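Local coordinates for protein dual oxidase maturation factor 1 (Mus musculus, PDB 6WXU) that may be required for the maturation of the dual oxidase DUOX1 and its transport from the endoplasmic reticulum to the plasma membrane, at residues 167-176 and 223-234. Sequence-based numbering, arbitrary orientation.
Sequences CGLYNQYRLA and FFSMTTSLISPC
A disulfide between Cys167 and Cys234, chi3 99°, ties the lead-in of helix 170-199, on what is predicted to be the extracellular side, to the segment that leaves helix 203-224 through a type I beta turn, Phe224 to Thr227. Beyond the bridge, the buried side is closely packed. Thr227 sets its CB over one face of the Tyr173 ring, 4.2 Å from the centroid, as a CH-pi contact, while its CG2 meets Ala176 CB at 3.6 Å. The phenol oxygen of Tyr173 lies against the Ile231 branches, and Leu169 CD1 reaches Ile231 CG1 at 4.0 Å; Ile103 of strand 94-103 touches both Tyr173 and Ile231. The more exposed flank is held by Gln172 and Leu230. With CG anti to the backbone N (chi1 -170°) and a bend at chi2, the Gln172 chain passes at a slant across Leu230, its CB and CG against CD2, and delivers its amide to the turn, where NE2 donates to Met226 O at 2.7 Å. Shortening Gln172 to an alanine would probably leave the Met226 carbonyl without this donor and strip the CG contact from Leu230 CD2. Within the turn segment, Thr227 OG1 donates to Phe224 O at 2.9 Å, with a C=O...donor angle of 173°.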
loop_
_atom_site.group_PDB
_atom_site.type_symbol
_atom_site.label_atom_id
_atom_site.label_comp_id
_atom_site.label_asym_id
_atom_site.label_seq_id
_atom_site.Cartn_x
_atom_site.Cartn_y
_atom_site.Cartn_z
ATOM N N CYS B 167 -10.944 12.850 21.727
ATOM C CA CYS B 167 -10.251 12.563 22.977
ATOM C C CYS B 167 -8.762 12.482 22.669
ATOM O O CYS B 167 -8.303 11.517 22.049
ATOM C CB CYS B 167 -10.764 11.267 23.594
ATOM S SG CYS B 167 -9.831 10.740 25.040
ATOM N N GLY B 168 -8.011 13.485 23.098
ATOM C CA GLY B 168 -6.623 13.589 22.697
ATOM C C GLY B 168 -5.679 12.663 23.431
ATOM O O GLY B 168 -4.885 13.116 24.257
ATOM N N LEU B 169 -5.747 11.366 23.142
ATOM C CA LEU B 169 -4.868 10.400 23.785
ATOM C C LEU B 169 -3.575 10.166 23.023
ATOM O O LEU B 169 -2.585 9.748 23.631
ATOM C CB LEU B 169 -5.582 9.059 23.951
ATOM C CG LEU B 169 -6.865 9.056 24.768
ATOM C CD1 LEU B 169 -7.450 7.675 24.810
ATOM C CD2 LEU B 169 -6.601 9.554 26.162
ATOM N N TYR B 170 -3.558 10.425 21.718
ATOM C CA TYR B 170 -2.414 10.052 20.897
ATOM C C TYR B 170 -1.150 10.775 21.339
ATOM O O TYR B 170 -0.138 10.141 21.649
ATOM C CB TYR B 170 -2.714 10.340 19.430
ATOM C CG TYR B 170 -1.599 9.950 18.496
ATOM C CD1 TYR B 170 -1.319 8.622 18.244
ATOM C CD2 TYR B 170 -0.837 10.911 17.859
ATOM C CE1 TYR B 170 -0.310 8.262 17.392
ATOM C CE2 TYR B 170 0.175 10.560 17.005
ATOM C CZ TYR B 170 0.433 9.233 16.774
ATOM O OH TYR B 170 1.443 8.875 15.918
ATOM N N ASN B 171 -1.184 12.108 21.365
ATOM C CA ASN B 171 0.018 12.872 21.684
ATOM C C ASN B 171 0.519 12.555 23.084
ATOM O O ASN B 171 1.719 12.345 23.295
ATOM C CB ASN B 171 -0.258 14.367 21.545
ATOM C CG ASN B 171 -0.309 14.816 20.106
ATOM O OD1 ASN B 171 -0.212 14.007 19.187
ATOM N ND2 ASN B 171 -0.467 16.115 19.900
ATOM N N GLN B 172 -0.390 12.517 24.055
ATOM C CA GLN B 172 0.011 12.284 25.437
ATOM C C GLN B 172 0.655 10.916 25.600
ATOM O O GLN B 172 1.761 10.799 26.138
ATOM C CB GLN B 172 -1.199 12.419 26.352
ATOM C CG GLN B 172 -0.864 12.440 27.824
ATOM C CD GLN B 172 -0.361 13.790 28.286
ATOM O OE1 GLN B 172 -0.338 14.753 27.521
ATOM N NE2 GLN B 172 0.043 13.869 29.547
ATOM N N TYR B 173 -0.025 9.864 25.142
ATOM C CA TYR B 173 0.540 8.530 25.286
ATOM C C TYR B 173 1.826 8.378 24.491
ATOM O O TYR B 173 2.755 7.704 24.945
ATOM C CB TYR B 173 -0.481 7.476 24.876
ATOM C CG TYR B 173 -1.431 7.112 25.985
ATOM C CD1 TYR B 173 -1.119 6.112 26.886
ATOM C CD2 TYR B 173 -2.634 7.776 26.141
ATOM C CE1 TYR B 173 -1.978 5.779 27.902
ATOM C CE2 TYR B 173 -3.496 7.450 27.154
ATOM C CZ TYR B 173 -3.165 6.451 28.031
ATOM O OH TYR B 173 -4.027 6.123 29.045
ATOM N N ARG B 174 1.923 9.026 23.334
ATOM C CA ARG B 174 3.127 8.909 22.524
ATOM C C ARG B 174 4.330 9.522 23.228
ATOM O O ARG B 174 5.384 8.887 23.344
ATOM C CB ARG B 174 2.906 9.571 21.169
ATOM C CG ARG B 174 3.991 9.285 20.178
ATOM C CD ARG B 174 3.867 10.173 18.971
ATOM N NE ARG B 174 4.694 9.686 17.877
ATOM C CZ ARG B 174 4.920 10.359 16.757
ATOM N NH1 ARG B 174 4.383 11.558 16.585
ATOM N NH2 ARG B 174 5.685 9.836 15.810
ATOM N N LEU B 175 4.192 10.759 23.709
ATOM C CA LEU B 175 5.313 11.420 24.368
ATOM C C LEU B 175 5.691 10.718 25.666
ATOM O O LEU B 175 6.879 10.501 25.940
ATOM C CB LEU B 175 4.976 12.885 24.632
ATOM C CG LEU B 175 5.328 13.891 23.538
ATOM C CD1 LEU B 175 6.779 13.736 23.140
ATOM C CD2 LEU B 175 4.433 13.746 22.323
ATOM N N ALA B 176 4.696 10.358 26.479
ATOM C CA ALA B 176 4.989 9.701 27.745
ATOM C C ALA B 176 5.680 8.364 27.527
ATOM O O ALA B 176 6.647 8.038 28.225
ATOM C CB ALA B 176 3.704 9.518 28.545
ATOM N N PHE B 223 7.278 9.513 34.418
ATOM C CA PHE B 223 6.893 9.917 33.070
ATOM C C PHE B 223 5.587 9.262 32.646
ATOM O O PHE B 223 4.705 9.925 32.094
ATOM C CB PHE B 223 8.000 9.587 32.076
ATOM C CG PHE B 223 9.020 10.666 31.946
ATOM C CD1 PHE B 223 8.715 11.837 31.288
ATOM C CD2 PHE B 223 10.279 10.515 32.486
ATOM C CE1 PHE B 223 9.646 12.835 31.171
ATOM C CE2 PHE B 223 11.213 11.512 32.371
ATOM C CZ PHE B 223 10.897 12.672 31.713
ATOM N N PHE B 224 5.440 7.960 32.892
ATOM C CA PHE B 224 4.227 7.294 32.440
ATOM C C PHE B 224 3.016 7.642 33.288
ATOM O O PHE B 224 1.890 7.535 32.799
ATOM C CB PHE B 224 4.403 5.782 32.423
ATOM C CG PHE B 224 3.290 5.059 31.721
ATOM C CD1 PHE B 224 3.292 4.936 30.347
ATOM C CD2 PHE B 224 2.239 4.510 32.432
ATOM C CE1 PHE B 224 2.275 4.281 29.696
ATOM C CE2 PHE B 224 1.219 3.855 31.783
ATOM C CZ PHE B 224 1.239 3.741 30.414
ATOM N N SER B 225 3.205 8.060 34.535
ATOM C CA SER B 225 2.054 8.375 35.368
ATOM C C SER B 225 1.411 9.709 35.019
ATOM O O SER B 225 0.455 10.105 35.690
ATOM C CB SER B 225 2.449 8.370 36.841
ATOM O OG SER B 225 3.208 9.518 37.160
ATOM N N MET B 226 1.903 10.410 34.000
ATOM C CA MET B 226 1.285 11.642 33.529
ATOM C C MET B 226 0.196 11.394 32.497
ATOM O O MET B 226 -0.203 12.329 31.799
ATOM C CB MET B 226 2.338 12.578 32.938
ATOM C CG MET B 226 3.338 13.105 33.941
ATOM S SD MET B 226 4.390 14.385 33.235
ATOM C CE MET B 226 4.922 13.593 31.723
ATOM N N THR B 227 -0.283 10.157 32.377
ATOM C CA THR B 227 -1.341 9.817 31.440
ATOM C C THR B 227 -2.644 9.429 32.115
ATOM O O THR B 227 -3.698 9.536 31.486
ATOM C CB THR B 227 -0.900 8.658 30.539
ATOM O OG1 THR B 227 -0.672 7.498 31.344
ATOM C CG2 THR B 227 0.373 9.005 29.815
ATOM N N THR B 228 -2.596 8.982 33.370
ATOM C CA THR B 228 -3.794 8.474 34.028
ATOM C C THR B 228 -4.856 9.552 34.184
ATOM O O THR B 228 -6.047 9.242 34.278
ATOM C CB THR B 228 -3.429 7.887 35.389
ATOM O OG1 THR B 228 -3.016 8.938 36.270
ATOM C CG2 THR B 228 -2.295 6.898 35.233
ATOM N N SER B 229 -4.450 10.815 34.215
ATOM C CA SER B 229 -5.385 11.919 34.362
ATOM C C SER B 229 -6.043 12.314 33.049
ATOM O O SER B 229 -6.738 13.334 33.002
ATOM C CB SER B 229 -4.671 13.126 34.970
ATOM O OG SER B 229 -3.560 13.510 34.178
ATOM N N LEU B 230 -5.846 11.540 31.992
ATOM C CA LEU B 230 -6.355 11.884 30.672
ATOM C C LEU B 230 -7.336 10.868 30.115
ATOM O O LEU B 230 -8.337 11.255 29.510
ATOM C CB LEU B 230 -5.191 12.050 29.694
ATOM C CG LEU B 230 -5.589 12.626 28.340
ATOM C CD1 LEU B 230 -5.875 14.114 28.444
ATOM C CD2 LEU B 230 -4.503 12.359 27.342
ATOM N N ILE B 231 -7.074 9.570 30.290
ATOM C CA ILE B 231 -8.002 8.549 29.810
ATOM C C ILE B 231 -9.162 8.333 30.763
ATOM O O ILE B 231 -10.091 7.584 30.439
ATOM C CB ILE B 231 -7.266 7.218 29.574
ATOM C CG1 ILE B 231 -8.033 6.347 28.578
ATOM C CG2 ILE B 231 -7.061 6.488 30.888
ATOM C CD1 ILE B 231 -7.373 5.031 28.276
ATOM N N SER B 232 -9.141 8.977 31.931
ATOM C CA SER B 232 -10.234 8.790 32.883
ATOM C C SER B 232 -11.547 9.380 32.386
ATOM O O SER B 232 -12.575 8.682 32.457
ATOM C CB SER B 232 -9.835 9.358 34.248
ATOM O OG SER B 232 -10.874 9.184 35.192
ATOM N N PRO B 233 -11.608 10.619 31.880
ATOM C CA PRO B 233 -12.910 11.156 31.458
ATOM C C PRO B 233 -13.410 10.631 30.123
ATOM O O PRO B 233 -14.622 10.688 29.884
ATOM C CB PRO B 233 -12.656 12.666 31.386
ATOM C CG PRO B 233 -11.230 12.772 31.054
ATOM C CD PRO B 233 -10.558 11.651 31.792
ATOM N N CYS B 234 -12.545 10.125 29.257
ATOM C CA CYS B 234 -12.996 9.706 27.933
ATOM C C CYS B 234 -13.771 8.398 28.028
ATOM O O CYS B 234 -13.282 7.436 28.628
ATOM C CB CYS B 234 -11.815 9.558 26.987
ATOM S SG CYS B 234 -11.045 11.144 26.610
#